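Local coordinates for protein endoglucanase (Ganoderma lucidum, PDB 5D8Z) that hydrolyses internal beta-1,4-glucosidic bonds, probably those of cellulose and related glucans, as an endoglucanase of glycoside hydrolase family 5, at residues A30-G35 with W81-D86; K64-D69 with N73-P78; I130-P135 with I171-D176. All blocks are in the same frame, centred on the assembly; numbering follows the deposited sequence.

From the N terminus, the chain leaves strand 24-30 through 30-35, runs out to helix 59-68 and returns along strand 74-79. Interaction 2 closes the short connection from that helix into the strand, and it is nested inside the longer loop that interaction 1 closes when helix 81-85 comes back to 30-35. These two touch where Phe32 lies against Pro78. Interaction 3 follows in series, joining the loop before helix 137-149 to the start of helix 171-187; Trp81 links it to interaction 1 by packing on Ile130 and Pro135. Interactions 2 and 3 lie on opposite sides of the chain's centre, with their own centres about 33 Å apart.

Interaction 1. Residues A30-G35 with W81-D86; sequences AGFDFG and WQFITD
Phe32 and Phe83 mark the nearest approach of the two backbones, with their CA atoms 8.0 Å apart, so the gap is spanned by side chains alone. On one side the chain makes a type I beta turn from Gly31 to Phe34, closed by a bond of 3.2 Å from Phe34 N to Gly31 O; on the other stands the short helix 81-85, which ends as Asp86 takes up a positive phi. The carboxylate of Asp33 folds back inside the turn, and its OD1 accepts the N-H of Gly31 at 2.8 Å, on the syn side but somewhat out of the carboxylate plane, in an almost straight bond (174°). Phe32 thus stands at a corner of a turn braced by a side-chain bond and a backbone bond.

Both phenylalanines send their CB toward the opposing segment. With CG opposite its own carbonyl carbon (chi1 -82°), the Phe32 ring brings its CD1-CE1 edge over one face of Phe83, displaced toward the rim at CE2 and CZ. The nearest atoms are Phe32 CE1 and Phe83 CZ, 3.4 Å apart. The planes meet at 59°, with centroids 5.1 Å apart, an oblique pairing that belongs to neither of the standard aromatic geometries. The contact is wholly apolar and buried, and helix 95-110 lies against it: Tyr101 meets Phe32 edge to face, while Glu100 touches both phenylalanines. Asn97 of the same helix binds Phe83 O through ND2.

The pair is an example of packing among the segments that follow the strands of a (beta/alpha)8 barrel, the TIM-barrel fold of this family: the turn leaving the first strand, 24-30, meets the small helix that follows the second, 74-79, through one aromatic pair seated on a neighbouring outer helix.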
ATOM      1  N   ALA A  30       2.261   7.903  -6.071  1.00 30.20           N
ATOM      2  CA  ALA A  30       1.838   8.884  -5.060  1.00 29.46           C
ATOM      3  C   ALA A  30       1.429  10.235  -5.589  1.00 30.73           C
ATOM      4  O   ALA A  30       1.685  10.596  -6.722  1.00 29.63           O
ATOM      5  CB  ALA A  30       2.922   9.076  -4.055  1.00 30.48           C
ATOM      6  N   GLY A  31       0.770  10.990  -4.724  1.00 35.59           N
ATOM      7  CA  GLY A  31       0.223  12.293  -5.081  1.00 36.29           C
ATOM      8  C   GLY A  31      -1.080  12.659  -4.384  1.00 36.61           C
ATOM      9  O   GLY A  31      -1.198  13.756  -3.867  1.00 39.36           O
ATOM     10  N   PHE A  32      -2.074  11.769  -4.396  1.00 36.70           N
ATOM     11  CA  PHE A  32      -3.348  12.058  -3.719  1.00 35.06           C
ATOM     12  C   PHE A  32      -3.132  12.053  -2.215  1.00 39.82           C
ATOM     13  O   PHE A  32      -4.004  12.519  -1.447  1.00 44.02           O
ATOM     14  CB  PHE A  32      -4.428  11.032  -4.060  1.00 31.70           C
ATOM     15  CG  PHE A  32      -5.132  11.278  -5.358  1.00 29.05           C
ATOM     16  CD1 PHE A  32      -6.110  12.230  -5.451  1.00 27.91           C
ATOM     17  CD2 PHE A  32      -4.827  10.521  -6.488  1.00 29.40           C
ATOM     18  CE1 PHE A  32      -6.776  12.446  -6.648  1.00 29.98           C
ATOM     19  CE2 PHE A  32      -5.480  10.730  -7.691  1.00 29.45           C
ATOM     20  CZ  PHE A  32      -6.468  11.695  -7.774  1.00 29.72           C
ATOM     21  N   ASP A  33      -1.999  11.491  -1.786  1.00 38.20           N
ATOM     22  CA  ASP A  33      -1.691  11.416  -0.366  1.00 37.58           C
ATOM     23  C   ASP A  33      -0.955  12.633   0.115  1.00 35.93           C
ATOM     24  O   ASP A  33      -0.571  12.687   1.262  1.00 34.82           O
ATOM     25  CB  ASP A  33      -0.846  10.178  -0.057  1.00 37.64           C
ATOM     26  CG  ASP A  33       0.403  10.086  -0.925  1.00 37.94           C
ATOM     27  OD1 ASP A  33       0.221  10.033  -2.160  1.00 33.63           O
ATOM     28  OD2 ASP A  33       1.549  10.070  -0.381  1.00 40.10           O
ATOM     29  N   PHE A  34      -0.709  13.608  -0.736  1.00 38.64           N
ATOM     30  CA  PHE A  34       0.138  14.704  -0.273  1.00 43.05           C
ATOM     31  C   PHE A  34      -0.605  15.582   0.721  1.00 46.48           C
ATOM     32  O   PHE A  34      -1.828  15.692   0.696  1.00 51.01           O
ATOM     33  CB  PHE A  34       0.723  15.511  -1.413  1.00 40.61           C
ATOM     34  CG  PHE A  34       1.770  14.785  -2.193  1.00 42.20           C
ATOM     35  CD1 PHE A  34       2.160  13.490  -1.863  1.00 43.78           C
ATOM     36  CD2 PHE A  34       2.392  15.415  -3.265  1.00 45.72           C
ATOM     37  CE1 PHE A  34       3.129  12.838  -2.611  1.00 46.72           C
ATOM     38  CE2 PHE A  34       3.372  14.771  -4.012  1.00 47.78           C
ATOM     39  CZ  PHE A  34       3.740  13.479  -3.686  1.00 47.56           C
ATOM     40  N   GLY A  35       0.145  16.150   1.647  1.00 49.59           N
ATOM     41  CA  GLY A  35      -0.470  16.781   2.809  1.00 55.16           C
ATOM     42  C   GLY A  35      -1.307  15.813   3.641  1.00 56.00           C
ATOM     43  O   GLY A  35      -2.289  16.211   4.260  1.00 57.98           O
ATOM     44  N   TRP A  81      -8.713   9.715   3.380  1.00 29.40           N
ATOM     45  CA  TRP A  81     -10.119   9.688   3.760  1.00 29.92           C
ATOM     46  C   TRP A  81     -10.775  11.040   3.514  1.00 30.30           C
ATOM     47  O   TRP A  81     -11.844  11.141   2.910  1.00 30.18           O
ATOM     48  CB  TRP A  81     -10.199   9.326   5.246  1.00 28.85           C
ATOM     49  CG  TRP A  81     -11.536   8.884   5.718  1.00 28.74           C
ATOM     50  CD1 TRP A  81     -12.720   9.049   5.090  1.00 28.07           C
ATOM     51  CD2 TRP A  81     -11.821   8.229   6.954  1.00 27.04           C
ATOM     52  NE1 TRP A  81     -13.729   8.545   5.869  1.00 28.75           N
ATOM     53  CE2 TRP A  81     -13.200   8.032   7.012  1.00 27.66           C
ATOM     54  CE3 TRP A  81     -11.034   7.760   7.987  1.00 27.85           C
ATOM     55  CZ2 TRP A  81     -13.820   7.392   8.059  1.00 32.24           C
ATOM     56  CZ3 TRP A  81     -11.635   7.125   9.042  1.00 30.81           C
ATOM     57  CH2 TRP A  81     -13.025   6.945   9.082  1.00 32.45           C
ATOM     58  N   GLN A  82     -10.113  12.082   3.984  1.00 30.05           N
ATOM     59  CA  GLN A  82     -10.617  13.409   3.807  1.00 30.07           C
ATOM     60  C   GLN A  82     -10.856  13.720   2.319  1.00 29.86           C
ATOM     61  O   GLN A  82     -11.903  14.169   1.916  1.00 32.47           O
ATOM     62  CB  GLN A  82      -9.663  14.363   4.455  1.00 30.97           C
ATOM     63  CG  GLN A  82      -9.760  14.359   5.972  1.00 33.41           C
ATOM     64  CD  GLN A  82      -8.780  13.442   6.688  1.00 36.57           C
ATOM     65  OE1 GLN A  82      -8.366  12.402   6.172  1.00 38.55           O
ATOM     66  NE2 GLN A  82      -8.419  13.825   7.914  1.00 40.77           N
ATOM     67  N   PHE A  83      -9.933  13.398   1.470  1.00 30.37           N
ATOM     68  CA  PHE A  83     -10.170  13.632   0.071  1.00 33.18           C
ATOM     69  C   PHE A  83     -11.411  12.885  -0.441  1.00 33.19           C
ATOM     70  O   PHE A  83     -12.231  13.418  -1.201  1.00 32.80           O
ATOM     71  CB  PHE A  83      -8.922  13.231  -0.715  1.00 35.23           C
ATOM     72  CG  PHE A  83      -8.991  13.573  -2.160  1.00 36.87           C
ATOM     73  CD1 PHE A  83      -8.691  14.846  -2.587  1.00 37.32           C
ATOM     74  CD2 PHE A  83      -9.362  12.613  -3.094  1.00 38.78           C
ATOM     75  CE1 PHE A  83      -8.745  15.168  -3.921  1.00 38.36           C
ATOM     76  CE2 PHE A  83      -9.444  12.923  -4.436  1.00 39.44           C
ATOM     77  CZ  PHE A  83      -9.138  14.205  -4.852  1.00 41.56           C
ATOM     78  N   ILE A  84     -11.557  11.643  -0.028  1.00 33.33           N
ATOM     79  CA  ILE A  84     -12.630  10.822  -0.556  1.00 32.06           C
ATOM     80  C   ILE A  84     -13.952  11.405  -0.193  1.00 34.16           C
ATOM     81  O   ILE A  84     -14.891  11.340  -0.986  1.00 39.52           O
ATOM     82  CB  ILE A  84     -12.585   9.414   0.020  1.00 30.03           C
ATOM     83  CG1 ILE A  84     -11.417   8.676  -0.590  1.00 30.21           C
ATOM     84  CG2 ILE A  84     -13.872   8.679  -0.299  1.00 31.48           C
ATOM     85  CD1 ILE A  84     -11.012   7.450   0.169  1.00 30.50           C
ATOM     86  N   THR A  85     -14.036  11.947   1.015  1.00 32.84           N
ATOM     87  CA  THR A  85     -15.298  12.439   1.546  1.00 35.02           C
ATOM     88  C   THR A  85     -15.402  13.974   1.681  1.00 37.05           C
ATOM     89  O   THR A  85     -16.372  14.486   2.248  1.00 37.61           O
ATOM     90  CB  THR A  85     -15.483  11.854   2.944  1.00 34.74           C
ATOM     91  OG1 THR A  85     -14.447  12.372   3.802  1.00 35.04           O
ATOM     92  CG2 THR A  85     -15.431  10.334   2.873  1.00 31.78           C
ATOM     93  N   ASP A  86     -14.399  14.691   1.187  1.00 37.53           N
ATOM     94  CA  ASP A  86     -14.239  16.127   1.451  1.00 41.24           C
ATOM     95  C   ASP A  86     -14.364  16.513   2.935  1.00 41.22           C
ATOM     96  O   ASP A  86     -15.290  17.223   3.340  1.00 42.38           O
ATOM     97  CB  ASP A  86     -15.182  16.976   0.579  1.00 44.10           C
ATOM     98  CG  ASP A  86     -14.760  18.456   0.513  1.00 47.58           C
ATOM     99  OD1 ASP A  86     -13.575  18.768   0.201  1.00 50.76           O
ATOM    100  OD2 ASP A  86     -15.624  19.318   0.770  1.00 53.34           O
TER

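Interaction 2. Residues K64-D69 with N73-P78; sequences KHFVDD and NVFRLP
Phe75 turns to the outer layer to meet Phe66 and Val67, whereas the next residue, Arg76, ends in a guanidinium group gripped from several sides. Its NH1 reaches Glu276, a residue of the glycan pocket, and Asn28, and its NH2 reaches Asp118 and Asn163. On the helix side another side-chain bond stands out: His65 ND1 gives its hydrogen to Asp69 OD2 at 2.8 Å, nearly straight at 174° and only 4° out of the imidazole plane. Asp69 offers the lone pair pointing away from its other oxygen. With NE2 bound to Asp333 and Trp331 stacked on the ring, the imidazole is held against rotation.

Between helix and strand the chemistry changes entirely. The ring of Phe75 lies end-on to the helix, its far rim pushed against two successive residues. Phe66 contributes chiefly its CB, close to the ring plane and 3.6 Å from Phe75 CZ; the Phe66 ring itself lies obliquely to one side, with CD2 4.1 Å from Phe75 CE1. Val67 adds one methyl, CG2, which sits 4.0 Å from Phe75 CE2. That branch stands opposite the valine's carbonyl carbon, while CG1 takes the place opposite the backbone N (chi1 177°). Val27 of strand 24-30 touches both phenylalanines, and Cys108 of helix 95-110 also reaches Phe75. Replacing Phe75 by alanine would remove the ring rim and is likely to leave a gap beneath Phe66 CB and Val67 CG2, with that part of the helix lacking its apolar partner on the strand.

Strand 24-30, helix 59-68 and strand 74-79 form a beta-alpha-beta crossover of the barrel. The helix-strand contact itself is purely apolar, so it probably rests on shape and the exclusion of water; the side-chain polar bonds described here lie apart from it, at Arg76 and His65.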
ATOM      1  N   LYS A  64       1.708   2.561 -17.965  1.00 40.65           N
ATOM      2  CA  LYS A  64       1.944   1.876 -19.262  1.00 45.02           C
ATOM      3  C   LYS A  64       3.369   1.327 -19.322  1.00 41.04           C
ATOM      4  O   LYS A  64       3.616   0.200 -19.731  1.00 40.69           O
ATOM      5  CB  LYS A  64       1.749   2.812 -20.456  1.00 50.24           C
ATOM      6  CG  LYS A  64       0.445   2.644 -21.235  1.00 57.47           C
ATOM      7  CD  LYS A  64       0.602   1.704 -22.445  1.00 67.63           C
ATOM      8  CE  LYS A  64       1.244   2.345 -23.674  1.00 68.07           C
ATOM      9  NZ  LYS A  64       0.314   3.266 -24.385  1.00 67.88           N
ATOM     10  N   HIS A  65       4.305   2.139 -18.877  1.00 37.47           N
ATOM     11  CA  HIS A  65       5.707   1.818 -19.009  1.00 37.23           C
ATOM     12  C   HIS A  65       6.069   0.738 -18.019  1.00 36.51           C
ATOM     13  O   HIS A  65       6.688  -0.261 -18.368  1.00 35.70           O
ATOM     14  CB  HIS A  65       6.536   3.093 -18.792  1.00 38.24           C
ATOM     15  CG  HIS A  65       7.905   2.845 -18.293  1.00 39.23           C
ATOM     16  ND1 HIS A  65       8.846   2.150 -19.022  1.00 42.69           N
ATOM     17  CD2 HIS A  65       8.493   3.170 -17.118  1.00 42.08           C
ATOM     18  CE1 HIS A  65       9.966   2.074 -18.322  1.00 46.03           C
ATOM     19  NE2 HIS A  65       9.780   2.690 -17.164  1.00 45.22           N
ATOM     20  N   PHE A  66       5.676   0.929 -16.769  1.00 35.73           N
ATOM     21  CA  PHE A  66       6.048  -0.022 -15.748  1.00 34.67           C
ATOM     22  C   PHE A  66       5.563  -1.429 -16.104  1.00 35.72           C
ATOM     23  O   PHE A  66       6.236  -2.404 -15.785  1.00 33.16           O
ATOM     24  CB  PHE A  66       5.514   0.422 -14.384  1.00 35.96           C
ATOM     25  CG  PHE A  66       6.360   1.461 -13.687  1.00 34.46           C
ATOM     26  CD1 PHE A  66       7.719   1.278 -13.497  1.00 37.86           C
ATOM     27  CD2 PHE A  66       5.791   2.595 -13.177  1.00 32.80           C
ATOM     28  CE1 PHE A  66       8.498   2.234 -12.843  1.00 36.01           C
ATOM     29  CE2 PHE A  66       6.549   3.534 -12.504  1.00 33.15           C
ATOM     30  CZ  PHE A  66       7.904   3.366 -12.343  1.00 33.76           C
ATOM     31  N   VAL A  67       4.407  -1.539 -16.762  1.00 37.22           N
ATOM     32  CA  VAL A  67       3.925  -2.842 -17.221  1.00 40.69           C
ATOM     33  C   VAL A  67       4.690  -3.242 -18.468  1.00 41.28           C
ATOM     34  O   VAL A  67       5.430  -4.221 -18.445  1.00 45.79           O
ATOM     35  CB  VAL A  67       2.402  -2.879 -17.565  1.00 43.08           C
ATOM     36  CG1 VAL A  67       1.996  -4.255 -18.112  1.00 40.56           C
ATOM     37  CG2 VAL A  67       1.543  -2.541 -16.355  1.00 43.08           C
ATOM     38  N   ASP A  68       4.524  -2.482 -19.543  1.00 41.39           N
ATOM     39  CA  ASP A  68       4.972  -2.930 -20.865  1.00 45.41           C
ATOM     40  C   ASP A  68       6.470  -3.184 -21.003  1.00 47.67           C
ATOM     41  O   ASP A  68       6.886  -4.072 -21.764  1.00 53.84           O
ATOM     42  CB  ASP A  68       4.506  -1.962 -21.949  1.00 48.04           C
ATOM     43  CG  ASP A  68       2.981  -1.948 -22.095  1.00 53.57           C
ATOM     44  OD1 ASP A  68       2.307  -2.696 -21.350  1.00 51.96           O
ATOM     45  OD2 ASP A  68       2.448  -1.185 -22.941  1.00 62.66           O
ATOM     46  N   ASP A  69       7.278  -2.434 -20.275  1.00 42.91           N
ATOM     47  CA  ASP A  69       8.721  -2.556 -20.401  1.00 45.05           C
ATOM     48  C   ASP A  69       9.340  -3.265 -19.189  1.00 44.27           C
ATOM     49  O   ASP A  69      10.373  -3.894 -19.312  1.00 48.80           O
ATOM     50  CB  ASP A  69       9.378  -1.162 -20.606  1.00 45.10           C
ATOM     51  CG  ASP A  69       8.683  -0.326 -21.705  1.00 48.69           C
ATOM     52  OD1 ASP A  69       8.339  -0.909 -22.771  1.00 48.36           O
ATOM     53  OD2 ASP A  69       8.469   0.915 -21.498  1.00 47.75           O
ATOM     54  N   ASN A  73       2.985  -5.153 -12.425  1.00 37.33           N
ATOM     55  CA  ASN A  73       1.858  -6.045 -12.288  1.00 37.86           C
ATOM     56  C   ASN A  73       0.687  -5.464 -11.548  1.00 39.42           C
ATOM     57  O   ASN A  73      -0.454  -5.835 -11.775  1.00 36.45           O
ATOM     58  CB  ASN A  73       2.361  -7.118 -11.362  1.00 42.15           C
ATOM     59  CG  ASN A  73       1.780  -8.420 -11.655  1.00 44.39           C
ATOM     60  OD1 ASN A  73       0.749  -8.496 -12.296  1.00 50.76           O
ATOM     61  ND2 ASN A  73       2.435  -9.475 -11.200  1.00 44.78           N
ATOM     62  N   VAL A  74       1.024  -4.637 -10.556  1.00 41.15           N
ATOM     63  CA  VAL A  74       0.079  -3.988  -9.666  1.00 37.81           C
ATOM     64  C   VAL A  74       0.602  -2.572  -9.351  1.00 35.45           C
ATOM     65  O   VAL A  74       1.795  -2.332  -9.392  1.00 33.11           O
ATOM     66  CB  VAL A  74      -0.044  -4.799  -8.365  1.00 35.32           C
ATOM     67  CG1 VAL A  74       1.273  -4.814  -7.621  1.00 35.35           C
ATOM     68  CG2 VAL A  74      -1.120  -4.257  -7.447  1.00 35.30           C
ATOM     69  N   PHE A  75      -0.296  -1.651  -9.020  1.00 35.33           N
ATOM     70  CA  PHE A  75       0.091  -0.329  -8.541  1.00 35.48           C
ATOM     71  C   PHE A  75      -0.664   0.016  -7.306  1.00 34.16           C
ATOM     72  O   PHE A  75      -1.786  -0.404  -7.107  1.00 33.40           O
ATOM     73  CB  PHE A  75      -0.102   0.720  -9.636  1.00 34.95           C
ATOM     74  CG  PHE A  75       0.723   0.419 -10.832  1.00 34.12           C
ATOM     75  CD1 PHE A  75       2.110   0.430 -10.733  1.00 35.97           C
ATOM     76  CD2 PHE A  75       0.146  -0.002 -11.992  1.00 34.62           C
ATOM     77  CE1 PHE A  75       2.908   0.083 -11.807  1.00 36.05           C
ATOM     78  CE2 PHE A  75       0.927  -0.353 -13.087  1.00 36.71           C
ATOM     79  CZ  PHE A  75       2.314  -0.311 -12.991  1.00 37.69           C
ATOM     80  N   ARG A  76      -0.019   0.776  -6.456  1.00 33.53           N
ATOM     81  CA  ARG A  76      -0.631   1.141  -5.226  1.00 33.87           C
ATOM     82  C   ARG A  76      -0.898   2.616  -5.284  1.00 35.21           C
ATOM     83  O   ARG A  76       0.001   3.379  -5.582  1.00 40.12           O
ATOM     84  CB  ARG A  76       0.294   0.808  -4.087  1.00 32.75           C
ATOM     85  CG  ARG A  76      -0.343   1.022  -2.741  1.00 32.58           C
ATOM     86  CD  ARG A  76       0.448   0.310  -1.691  1.00 32.74           C
ATOM     87  NE  ARG A  76      -0.107   0.460  -0.365  1.00 33.90           N
ATOM     88  CZ  ARG A  76       0.352   1.305   0.545  1.00 37.46           C
ATOM     89  NH1 ARG A  76       1.348   2.146   0.269  1.00 39.34           N
ATOM     90  NH2 ARG A  76      -0.199   1.313   1.745  1.00 41.25           N
ATOM     91  N   LEU A  77      -2.128   3.000  -4.961  1.00 36.91           N
ATOM     92  CA  LEU A  77      -2.652   4.333  -5.219  1.00 35.73           C
ATOM     93  C   LEU A  77      -3.109   4.975  -3.930  1.00 35.43           C
ATOM     94  O   LEU A  77      -4.306   4.892  -3.571  1.00 35.37           O
ATOM     95  CB  LEU A  77      -3.868   4.259  -6.142  1.00 35.47           C
ATOM     96  CG  LEU A  77      -3.764   3.486  -7.441  1.00 33.29           C
ATOM     97  CD1 LEU A  77      -5.066   3.680  -8.199  1.00 31.95           C
ATOM     98  CD2 LEU A  77      -2.568   3.944  -8.239  1.00 34.11           C
ATOM     99  N   PRO A  78      -2.183   5.647  -3.237  1.00 33.83           N
ATOM    100  CA  PRO A  78      -2.510   6.261  -1.952  1.00 34.17           C
ATOM    101  C   PRO A  78      -3.501   7.396  -2.053  1.00 34.69           C
ATOM    102  O   PRO A  78      -3.366   8.254  -2.912  1.00 35.14           O
ATOM    103  CB  PRO A  78      -1.176   6.784  -1.460  1.00 34.91           C
ATOM    104  CG  PRO A  78      -0.150   6.029  -2.233  1.00 36.89           C
ATOM    105  CD  PRO A  78      -0.765   5.801  -3.571  1.00 34.89           C
TER

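Interaction 3. Residues I130-P135 with I171-D176; sequences IGQGGP and INLWAD
Gln132 meets Leu173 and Trp174 through the polar end of an otherwise extended side chain, and the polar interactions run past this meeting more than through it. Gln132 NE2 comes 3.3 Å from Trp174 N, yet both are donors, so the approach is mere proximity. The other end of the amide does the bonding: OE1 accepts the N-H of Asp170, immediately before the helix. Asp170 in turn uses OD1 to hold Leu173 N, so glutamine and aspartate together engage backbone N-H groups at the helix start, where such groups lack acceptors in the preceding turn. Trp174 directs its indole NE1 away from the loop, to Pro198 O. Within the loop, Gly131 N binds Pro135 O at 2.8 Å and draws the two ends of this bend together.

The setting is the outer layer of a TIM barrel. The loop follows the small strand pair 124-125 and 128-129 and precedes helix 137-149, while helix 171-187 is the one that packs outside the barrel after strand 157-160. The contact thus joins the approach to one outer helix to the first turn of the next.

The van der Waals part rests on the same glutamine. Its CG lies opposite the carbonyl carbon (chi1 -70°) and the chain runs on straight to carry the amide across Leu173. There Gln132 NE2 lies 3.4 Å from Leu173 CB, and Gln132 CG passes 4.1 Å from Leu173 CD1. Val168 and Pro169 also touch the glutamine.

Deeper in, Ile130 faces the indole more loosely, with Ile130 CG2 4.5 Å from the nearest indole atom, Trp174 CZ3, and Met162 touches both residues. Trp174 has CG opposite its backbone N (chi1 173°), which swings the indole inward beside Ile130, while Leu173 remains at the exposed margin.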
ATOM      1  N   ILE A 130      -9.008   5.609  15.054  1.00 30.98           N
ATOM      2  CA  ILE A 130     -10.250   4.928  14.741  1.00 31.05           C
ATOM      3  C   ILE A 130     -10.477   3.854  15.763  1.00 29.59           C
ATOM      4  O   ILE A 130      -9.599   3.095  16.019  1.00 31.88           O
ATOM      5  CB  ILE A 130     -10.167   4.211  13.391  1.00 33.38           C
ATOM      6  CG1 ILE A 130     -10.028   5.226  12.249  1.00 32.65           C
ATOM      7  CG2 ILE A 130     -11.387   3.312  13.179  1.00 32.15           C
ATOM      8  CD1 ILE A 130      -9.274   4.669  11.076  1.00 33.02           C
ATOM      9  N   GLY A 131     -11.659   3.777  16.334  1.00 30.28           N
ATOM     10  CA  GLY A 131     -11.991   2.685  17.227  1.00 29.93           C
ATOM     11  C   GLY A 131     -11.520   2.917  18.649  1.00 31.27           C
ATOM     12  O   GLY A 131     -12.000   2.218  19.544  1.00 28.45           O
ATOM     13  N   GLN A 132     -10.643   3.918  18.846  1.00 30.33           N
ATOM     14  CA  GLN A 132      -9.921   4.131  20.076  1.00 30.21           C
ATOM     15  C   GLN A 132      -9.673   5.618  20.318  1.00 33.24           C
ATOM     16  O   GLN A 132      -8.517   6.064  20.360  1.00 30.32           O
ATOM     17  CB  GLN A 132      -8.564   3.436  19.997  1.00 31.63           C
ATOM     18  CG  GLN A 132      -8.638   1.910  20.030  1.00 32.91           C
ATOM     19  CD  GLN A 132      -7.306   1.226  19.711  1.00 33.43           C
ATOM     20  OE1 GLN A 132      -6.252   1.519  20.290  1.00 29.31           O
ATOM     21  NE2 GLN A 132      -7.365   0.298  18.775  1.00 35.28           N
ATOM     22  N   GLY A 133     -10.742   6.395  20.496  1.00 35.52           N
ATOM     23  CA  GLY A 133     -10.618   7.871  20.554  1.00 34.19           C
ATOM     24  C   GLY A 133     -11.182   8.634  19.354  1.00 37.06           C
ATOM     25  O   GLY A 133     -11.794   9.672  19.514  1.00 38.12           O
ATOM     26  N   GLY A 134     -10.987   8.126  18.139  1.00 36.96           N
ATOM     27  CA  GLY A 134     -11.341   8.854  16.927  1.00 33.66           C
ATOM     28  C   GLY A 134     -12.704   8.436  16.412  1.00 31.39           C
ATOM     29  O   GLY A 134     -13.606   8.192  17.191  1.00 29.92           O
ATOM     30  N   PRO A 135     -12.853   8.347  15.085  1.00 29.55           N
ATOM     31  CA  PRO A 135     -14.042   7.777  14.472  1.00 31.06           C
ATOM     32  C   PRO A 135     -14.286   6.341  14.884  1.00 32.63           C
ATOM     33  O   PRO A 135     -13.358   5.612  15.170  1.00 34.74           O
ATOM     34  CB  PRO A 135     -13.739   7.825  12.983  1.00 30.00           C
ATOM     35  CG  PRO A 135     -12.662   8.831  12.829  1.00 29.48           C
ATOM     36  CD  PRO A 135     -11.866   8.769  14.085  1.00 29.60           C
ATOM     37  N   ILE A 171      -4.023  -3.402  20.092  1.00 40.47           N
ATOM     38  CA  ILE A 171      -4.077  -4.035  18.806  1.00 42.22           C
ATOM     39  C   ILE A 171      -5.310  -4.903  18.536  1.00 40.04           C
ATOM     40  O   ILE A 171      -5.738  -5.054  17.385  1.00 42.56           O
ATOM     41  CB  ILE A 171      -2.827  -4.886  18.607  1.00 44.95           C
ATOM     42  CG1 ILE A 171      -2.707  -5.293  17.142  1.00 45.70           C
ATOM     43  CG2 ILE A 171      -2.865  -6.106  19.515  1.00 46.63           C
ATOM     44  CD1 ILE A 171      -2.452  -4.125  16.225  1.00 47.78           C
ATOM     45  N   ASN A 172      -5.884  -5.497  19.563  1.00 37.16           N
ATOM     46  CA  ASN A 172      -7.079  -6.306  19.336  1.00 37.78           C
ATOM     47  C   ASN A 172      -8.298  -5.495  19.000  1.00 35.42           C
ATOM     48  O   ASN A 172      -9.164  -5.988  18.306  1.00 33.42           O
ATOM     49  CB  ASN A 172      -7.378  -7.200  20.539  1.00 40.75           C
ATOM     50  CG  ASN A 172      -6.306  -8.261  20.737  1.00 42.82           C
ATOM     51  OD1 ASN A 172      -6.138  -9.170  19.882  1.00 40.94           O
ATOM     52  ND2 ASN A 172      -5.558  -8.151  21.855  1.00 39.95           N
ATOM     53  N   LEU A 173      -8.376  -4.269  19.523  1.00 36.14           N
ATOM     54  CA  LEU A 173      -9.429  -3.338  19.151  1.00 36.45           C
ATOM     55  C   LEU A 173      -9.212  -2.899  17.722  1.00 36.31           C
ATOM     56  O   LEU A 173     -10.172  -2.786  16.959  1.00 36.97           O
ATOM     57  CB  LEU A 173      -9.451  -2.125  20.066  1.00 37.55           C
ATOM     58  CG  LEU A 173      -9.960  -2.448  21.469  1.00 40.70           C
ATOM     59  CD1 LEU A 173      -9.729  -1.269  22.408  1.00 41.81           C
ATOM     60  CD2 LEU A 173     -11.427  -2.840  21.445  1.00 39.95           C
ATOM     61  N   TRP A 174      -7.957  -2.670  17.357  1.00 33.88           N
ATOM     62  CA  TRP A 174      -7.631  -2.404  15.963  1.00 36.94           C
ATOM     63  C   TRP A 174      -8.010  -3.560  15.019  1.00 36.98           C
ATOM     64  O   TRP A 174      -8.600  -3.353  13.968  1.00 37.47           O
ATOM     65  CB  TRP A 174      -6.139  -2.078  15.791  1.00 37.02           C
ATOM     66  CG  TRP A 174      -5.759  -1.964  14.352  1.00 37.65           C
ATOM     67  CD1 TRP A 174      -4.873  -2.744  13.676  1.00 40.80           C
ATOM     68  CD2 TRP A 174      -6.288  -1.047  13.394  1.00 39.32           C
ATOM     69  NE1 TRP A 174      -4.796  -2.358  12.354  1.00 39.97           N
ATOM     70  CE2 TRP A 174      -5.668  -1.325  12.154  1.00 39.71           C
ATOM     71  CE3 TRP A 174      -7.223  -0.020  13.455  1.00 38.93           C
ATOM     72  CZ2 TRP A 174      -5.953  -0.607  11.000  1.00 38.30           C
ATOM     73  CZ3 TRP A 174      -7.518   0.679  12.281  1.00 37.90           C
ATOM     74  CH2 TRP A 174      -6.876   0.388  11.086  1.00 36.23           C
ATOM     75  N   ALA A 175      -7.660  -4.780  15.376  1.00 36.06           N
ATOM     76  CA  ALA A 175      -8.115  -5.900  14.597  1.00 36.40           C
ATOM     77  C   ALA A 175      -9.651  -5.928  14.474  1.00 36.43           C
ATOM     78  O   ALA A 175     -10.183  -6.288  13.419  1.00 36.66           O
ATOM     79  CB  ALA A 175      -7.571  -7.183  15.199  1.00 40.27           C
ATOM     80  N   ASP A 176     -10.361  -5.514  15.528  1.00 40.70           N
ATOM     81  CA  ASP A 176     -11.841  -5.328  15.472  1.00 44.20           C
ATOM     82  C   ASP A 176     -12.298  -4.286  14.461  1.00 39.33           C
ATOM     83  O   ASP A 176     -13.254  -4.500  13.728  1.00 39.33           O
ATOM     84  CB  ASP A 176     -12.428  -5.004  16.851  1.00 51.12           C
ATOM     85  CG  ASP A 176     -12.367  -6.199  17.814  1.00 62.21           C
ATOM     86  OD1 ASP A 176     -12.647  -7.340  17.363  1.00 73.44           O
ATOM     87  OD2 ASP A 176     -12.036  -6.009  19.014  1.00 65.58           O
TER